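Local coordinates for protein CocE/NonD family hydrolase (Staphylococcus aureus subsp. aureus COL, PDB 3III) that is a CocE/NonD family hydrolase that probably cleaves ester or amide bonds with an alpha/beta-hydrolase catalytic domain, its exact substrate being unknown, at residues A[327-339]-A[344-356]. Numbering follows the deposited sequence.
Sequences WKDTPHVIYEVRD and GEFKSASAFPLPN
V333, Y335 and V337 pair with A349, K347 and E345 in an antiparallel hairpin, each pair exchanging two backbone hydrogen bonds. The straightest include K347 N to Y335 O (2.9 Å, 172°); the bond from V333 N to A349 O, at the open end, is more bent, at 141°. CA-H...O contacts fill in between, such as S348 CA to V333 O at 3.1 Å.

On the face carrying Y335, CG of the tyrosine sits between its backbone N and carbonyl carbon (chi1 61°), which lays the ring across the partner strand under K347. K347 CB rests over one ring face in a CH-pi contact, 4.1 Å from the centroid, and L354 CD2 approaches Y335 CZ to 3.7 Å. The main polar partner of Y335 is N560. The lysine chain then runs on, extended, to a salt bridge with E404.

On the other face, E336 CB lies over one face of the F346 ring in a CH-pi contact, 3.9 Å from its centroid, while E336 OE1 accepts a hydrogen bond from G296 N and OE2 makes a salt bridge with R297.

Strand 333-338 lies between parallel strand 290-295 and antiparallel strand 343-349, the outermost of the large mixed sheet; Y335 and, from the following loop, L354 touch V406 of strand 403-406, in the neighbouring antiparallel sheet.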
loop_
_atom_site.group_PDB
_atom_site.type_symbol
_atom_site.label_atom_id
_atom_site.label_comp_id
_atom_site.label_asym_id
_atom_site.label_seq_id
_atom_site.Cartn_x
_atom_site.Cartn_y
_atom_site.Cartn_z
ATOM N N TRP A 327 16.542 8.295 -18.194
ATOM C CA TRP A 327 15.447 7.722 -17.341
ATOM C C TRP A 327 14.521 6.799 -18.123
ATOM O O TRP A 327 14.121 5.726 -17.640
ATOM C CB TRP A 327 14.570 8.803 -16.648
ATOM C CG TRP A 327 13.404 8.167 -16.064
ATOM C CD1 TRP A 327 12.169 8.143 -16.586
ATOM C CD2 TRP A 327 13.379 7.337 -14.916
ATOM N NE1 TRP A 327 11.349 7.348 -15.827
ATOM C CE2 TRP A 327 12.067 6.861 -14.775
ATOM C CE3 TRP A 327 14.325 6.992 -13.953
ATOM C CZ2 TRP A 327 11.693 6.033 -13.768
ATOM C CZ3 TRP A 327 13.950 6.157 -12.941
ATOM C CH2 TRP A 327 12.623 5.710 -12.829
ATOM N N LYS A 328 14.142 7.228 -19.320
ATOM C CA LYS A 328 13.162 6.503 -20.077
ATOM C C LYS A 328 13.669 5.174 -20.629
ATOM O O LYS A 328 12.900 4.432 -21.206
ATOM C CB LYS A 328 12.612 7.409 -21.200
ATOM C CG LYS A 328 11.905 8.681 -20.579
ATOM C CD LYS A 328 10.981 9.431 -21.518
ATOM C CE LYS A 328 9.898 8.543 -22.051
ATOM N NZ LYS A 328 8.798 9.278 -22.743
ATOM N N ASP A 329 14.951 4.861 -20.451
ATOM C CA ASP A 329 15.432 3.501 -20.710
ATOM C C ASP A 329 14.885 2.490 -19.680
ATOM O O ASP A 329 14.970 1.287 -19.889
ATOM C CB ASP A 329 16.983 3.417 -20.611
ATOM C CG ASP A 329 17.730 4.099 -21.748
ATOM O OD1 ASP A 329 17.110 4.546 -22.729
ATOM O OD2 ASP A 329 18.978 4.160 -21.618
ATOM N N THR A 330 14.414 2.966 -18.538
ATOM C CA THR A 330 13.943 2.112 -17.480
ATOM C C THR A 330 12.782 1.255 -17.975
ATOM O O THR A 330 11.790 1.790 -18.512
ATOM C CB THR A 330 13.482 2.962 -16.235
ATOM O OG1 THR A 330 14.530 3.873 -15.843
ATOM C CG2 THR A 330 13.083 2.072 -15.031
ATOM N N PRO A 331 12.864 -0.073 -17.761
ATOM C CA PRO A 331 11.738 -0.932 -18.078
ATOM C C PRO A 331 10.483 -0.494 -17.311
ATOM O O PRO A 331 10.586 -0.055 -16.150
ATOM C CB PRO A 331 12.193 -2.319 -17.607
ATOM C CG PRO A 331 13.641 -2.282 -17.513
ATOM C CD PRO A 331 14.008 -0.819 -17.189
ATOM N N HIS A 332 9.299 -0.608 -17.918
ATOM C CA HIS A 332 8.098 -0.083 -17.220
ATOM C C HIS A 332 7.753 -0.810 -15.931
ATOM O O HIS A 332 7.090 -0.270 -15.074
ATOM C CB HIS A 332 6.919 -0.004 -18.187
ATOM C CG HIS A 332 7.127 1.058 -19.209
ATOM N ND1 HIS A 332 7.101 2.396 -18.878
ATOM C CD2 HIS A 332 7.488 0.992 -20.513
ATOM C CE1 HIS A 332 7.457 3.109 -19.937
ATOM N NE2 HIS A 332 7.687 2.278 -20.945
ATOM N N VAL A 333 8.185 -2.050 -15.792
ATOM C CA VAL A 333 7.978 -2.771 -14.532
ATOM C C VAL A 333 9.276 -3.467 -14.100
ATOM O O VAL A 333 9.885 -4.207 -14.897
ATOM C CB VAL A 333 6.866 -3.873 -14.649
ATOM C CG1 VAL A 333 6.658 -4.545 -13.258
ATOM C CG2 VAL A 333 5.544 -3.305 -15.171
ATOM N N ILE A 334 9.674 -3.254 -12.865
ATOM C CA ILE A 334 10.770 -3.978 -12.288
ATOM C C ILE A 334 10.140 -4.652 -11.050
ATOM O O ILE A 334 9.509 -3.981 -10.228
ATOM C CB ILE A 334 11.863 -3.025 -11.925
ATOM C CG1 ILE A 334 12.584 -2.434 -13.182
ATOM C CG2 ILE A 334 12.853 -3.684 -10.936
ATOM C CD1 ILE A 334 13.659 -1.381 -12.836
ATOM N N TYR A 335 10.337 -5.962 -10.914
ATOM C CA TYR A 335 9.719 -6.699 -9.816
ATOM C C TYR A 335 10.604 -7.758 -9.224
ATOM O O TYR A 335 11.383 -8.397 -9.941
ATOM C CB TYR A 335 8.390 -7.341 -10.296
ATOM C CG TYR A 335 8.553 -8.323 -11.415
ATOM C CD1 TYR A 335 8.640 -9.693 -11.174
ATOM C CD2 TYR A 335 8.653 -7.892 -12.726
ATOM C CE1 TYR A 335 8.818 -10.592 -12.174
ATOM C CE2 TYR A 335 8.862 -8.807 -13.756
ATOM C CZ TYR A 335 8.907 -10.167 -13.475
ATOM O OH TYR A 335 9.121 -11.079 -14.500
ATOM N N GLU A 336 10.459 -7.990 -7.918
ATOM C CA GLU A 336 11.140 -9.116 -7.239
ATOM C C GLU A 336 10.365 -10.411 -7.389
ATOM O O GLU A 336 9.164 -10.455 -7.128
ATOM C CB GLU A 336 11.362 -8.832 -5.722
ATOM C CG GLU A 336 12.140 -9.931 -5.070
ATOM C CD GLU A 336 12.517 -9.687 -3.640
ATOM O OE1 GLU A 336 12.085 -8.673 -3.036
ATOM O OE2 GLU A 336 13.251 -10.558 -3.150
ATOM N N VAL A 337 11.057 -11.473 -7.780
ATOM C CA VAL A 337 10.531 -12.825 -7.635
ATOM C C VAL A 337 11.087 -13.382 -6.307
ATOM O O VAL A 337 12.275 -13.682 -6.185
ATOM C CB VAL A 337 10.955 -13.714 -8.779
ATOM C CG1 VAL A 337 10.297 -15.125 -8.620
ATOM C CG2 VAL A 337 10.473 -13.093 -10.131
ATOM N N ARG A 338 10.245 -13.483 -5.287
ATOM C CA ARG A 338 10.724 -13.839 -3.945
ATOM C C ARG A 338 10.995 -15.350 -3.937
ATOM O O ARG A 338 10.169 -16.103 -4.396
ATOM C CB ARG A 338 9.670 -13.548 -2.900
ATOM C CG ARG A 338 9.295 -12.106 -2.797
ATOM C CD ARG A 338 8.129 -11.870 -1.849
ATOM N NE ARG A 338 6.976 -12.621 -2.321
ATOM C CZ ARG A 338 5.821 -12.746 -1.665
ATOM N NH1 ARG A 338 5.588 -12.097 -0.515
ATOM N NH2 ARG A 338 4.851 -13.484 -2.206
ATOM N N ASP A 339 12.098 -15.781 -3.347
ATOM C CA ASP A 339 12.358 -17.201 -3.126
ATOM C C ASP A 339 12.237 -17.564 -1.612
ATOM O O ASP A 339 11.498 -18.512 -1.251
ATOM C CB ASP A 339 13.759 -17.553 -3.601
ATOM C CG ASP A 339 14.094 -19.040 -3.331
ATOM O OD1 ASP A 339 13.154 -19.876 -3.244
ATOM O OD2 ASP A 339 15.274 -19.338 -3.189
ATOM N N GLY A 344 15.711 -13.039 -3.210
ATOM C CA GLY A 344 14.960 -13.106 -4.485
ATOM C C GLY A 344 15.724 -12.507 -5.626
ATOM O O GLY A 344 16.868 -12.066 -5.446
ATOM N N GLU A 345 15.112 -12.475 -6.803
ATOM C CA GLU A 345 15.768 -12.001 -8.003
ATOM C C GLU A 345 14.866 -10.923 -8.603
ATOM O O GLU A 345 13.641 -11.093 -8.681
ATOM C CB GLU A 345 15.910 -13.207 -8.949
ATOM C CG GLU A 345 16.306 -12.855 -10.334
ATOM C CD GLU A 345 16.469 -14.069 -11.301
ATOM O OE1 GLU A 345 16.003 -15.214 -11.030
ATOM O OE2 GLU A 345 17.050 -13.812 -12.360
ATOM N N PHE A 346 15.441 -9.806 -9.020
ATOM C CA PHE A 346 14.667 -8.794 -9.660
ATOM C C PHE A 346 14.677 -9.004 -11.180
ATOM O O PHE A 346 15.713 -9.274 -11.766
ATOM C CB PHE A 346 15.200 -7.419 -9.278
ATOM C CG PHE A 346 14.809 -7.001 -7.906
ATOM C CD1 PHE A 346 13.728 -6.186 -7.720
ATOM C CD2 PHE A 346 15.509 -7.450 -6.785
ATOM C CE1 PHE A 346 13.339 -5.771 -6.465
ATOM C CE2 PHE A 346 15.095 -7.077 -5.502
ATOM C CZ PHE A 346 13.993 -6.218 -5.339
ATOM N N LYS A 347 13.509 -8.900 -11.774
ATOM C CA LYS A 347 13.290 -9.071 -13.192
ATOM C C LYS A 347 12.543 -7.833 -13.733
ATOM O O LYS A 347 12.166 -6.961 -12.960
ATOM C CB LYS A 347 12.521 -10.376 -13.469
ATOM C CG LYS A 347 13.322 -11.620 -13.040
ATOM C CD LYS A 347 12.638 -12.914 -13.521
ATOM C CE LYS A 347 13.554 -14.160 -13.393
ATOM N NZ LYS A 347 12.835 -15.422 -13.882
ATOM N N SER A 348 12.354 -7.755 -15.062
ATOM C CA SER A 348 11.640 -6.608 -15.642
ATOM C C SER A 348 10.646 -7.046 -16.697
ATOM O O SER A 348 10.741 -8.170 -17.220
ATOM C CB SER A 348 12.628 -5.646 -16.254
ATOM O OG SER A 348 13.375 -6.297 -17.236
ATOM N N ALA A 349 9.636 -6.212 -16.925
ATOM C CA ALA A 349 8.622 -6.439 -17.960
ATOM C C ALA A 349 8.121 -5.111 -18.521
ATOM O O ALA A 349 8.386 -4.057 -17.946
ATOM C CB ALA A 349 7.454 -7.244 -17.383
ATOM N N SER A 350 7.339 -5.170 -19.602
ATOM C CA SER A 350 6.869 -3.990 -20.303
ATOM C C SER A 350 5.511 -3.520 -19.746
ATOM O O SER A 350 5.062 -2.384 -20.008
ATOM C CB SER A 350 6.780 -4.342 -21.807
ATOM O OG SER A 350 5.768 -5.322 -21.970
ATOM N N ALA A 351 4.883 -4.359 -18.923
ATOM C CA ALA A 351 3.527 -4.102 -18.450
ATOM C C ALA A 351 3.222 -4.877 -17.157
ATOM O O ALA A 351 3.833 -5.904 -16.899
ATOM C CB ALA A 351 2.464 -4.492 -19.522
ATOM N N PHE A 352 2.264 -4.365 -16.398
ATOM C CA PHE A 352 1.586 -5.149 -15.369
ATOM C C PHE A 352 0.096 -5.020 -15.549
ATOM O O PHE A 352 -0.378 -3.918 -15.680
ATOM C CB PHE A 352 1.989 -4.732 -13.955
ATOM C CG PHE A 352 1.358 -5.589 -12.909
ATOM C CD1 PHE A 352 1.985 -6.721 -12.469
ATOM C CD2 PHE A 352 0.111 -5.311 -12.442
ATOM C CE1 PHE A 352 1.402 -7.533 -11.542
ATOM C CE2 PHE A 352 -0.503 -6.159 -11.536
ATOM C CZ PHE A 352 0.169 -7.268 -11.090
ATOM N N PRO A 353 -0.651 -6.134 -15.533
ATOM C CA PRO A 353 -0.197 -7.539 -15.402
ATOM C C PRO A 353 0.833 -7.906 -16.440
ATOM O O PRO A 353 0.873 -7.337 -17.554
ATOM C CB PRO A 353 -1.483 -8.372 -15.604
ATOM C CG PRO A 353 -2.653 -7.426 -15.268
ATOM C CD PRO A 353 -2.143 -6.021 -15.607
ATOM N N LEU A 354 1.712 -8.818 -16.068
ATOM C CA LEU A 354 2.774 -9.294 -16.976
ATOM C C LEU A 354 2.226 -9.831 -18.286
ATOM O O LEU A 354 1.339 -10.691 -18.315
ATOM C CB LEU A 354 3.657 -10.347 -16.305
ATOM C CG LEU A 354 4.881 -9.847 -15.549
ATOM C CD1 LEU A 354 4.602 -8.682 -14.675
ATOM C CD2 LEU A 354 5.565 -10.964 -14.776
ATOM N N PRO A 355 2.748 -9.324 -19.408
ATOM C CA PRO A 355 2.143 -9.731 -20.683
ATOM C C PRO A 355 2.343 -11.202 -21.004
ATOM O O PRO A 355 1.558 -11.742 -21.729
ATOM C CB PRO A 355 2.855 -8.869 -21.723
ATOM C CG PRO A 355 3.973 -8.297 -21.064
ATOM C CD PRO A 355 3.799 -8.328 -19.604
ATOM N N ASN A 356 3.336 -11.858 -20.426
ATOM C CA ASN A 356 3.459 -13.291 -20.628
ATOM C C ASN A 356 2.777 -14.202 -19.566
ATOM O O ASN A 356 3.076 -15.405 -19.499
ATOM C CB ASN A 356 4.922 -13.655 -20.780
ATOM C CG ASN A 356 5.712 -13.388 -19.526
ATOM O OD1 ASN A 356 5.424 -12.414 -18.775
ATOM N ND2 ASN A 356 6.716 -14.232 -19.276
HETATM O O HOH W 1 9.353 -10.523 -16.825
#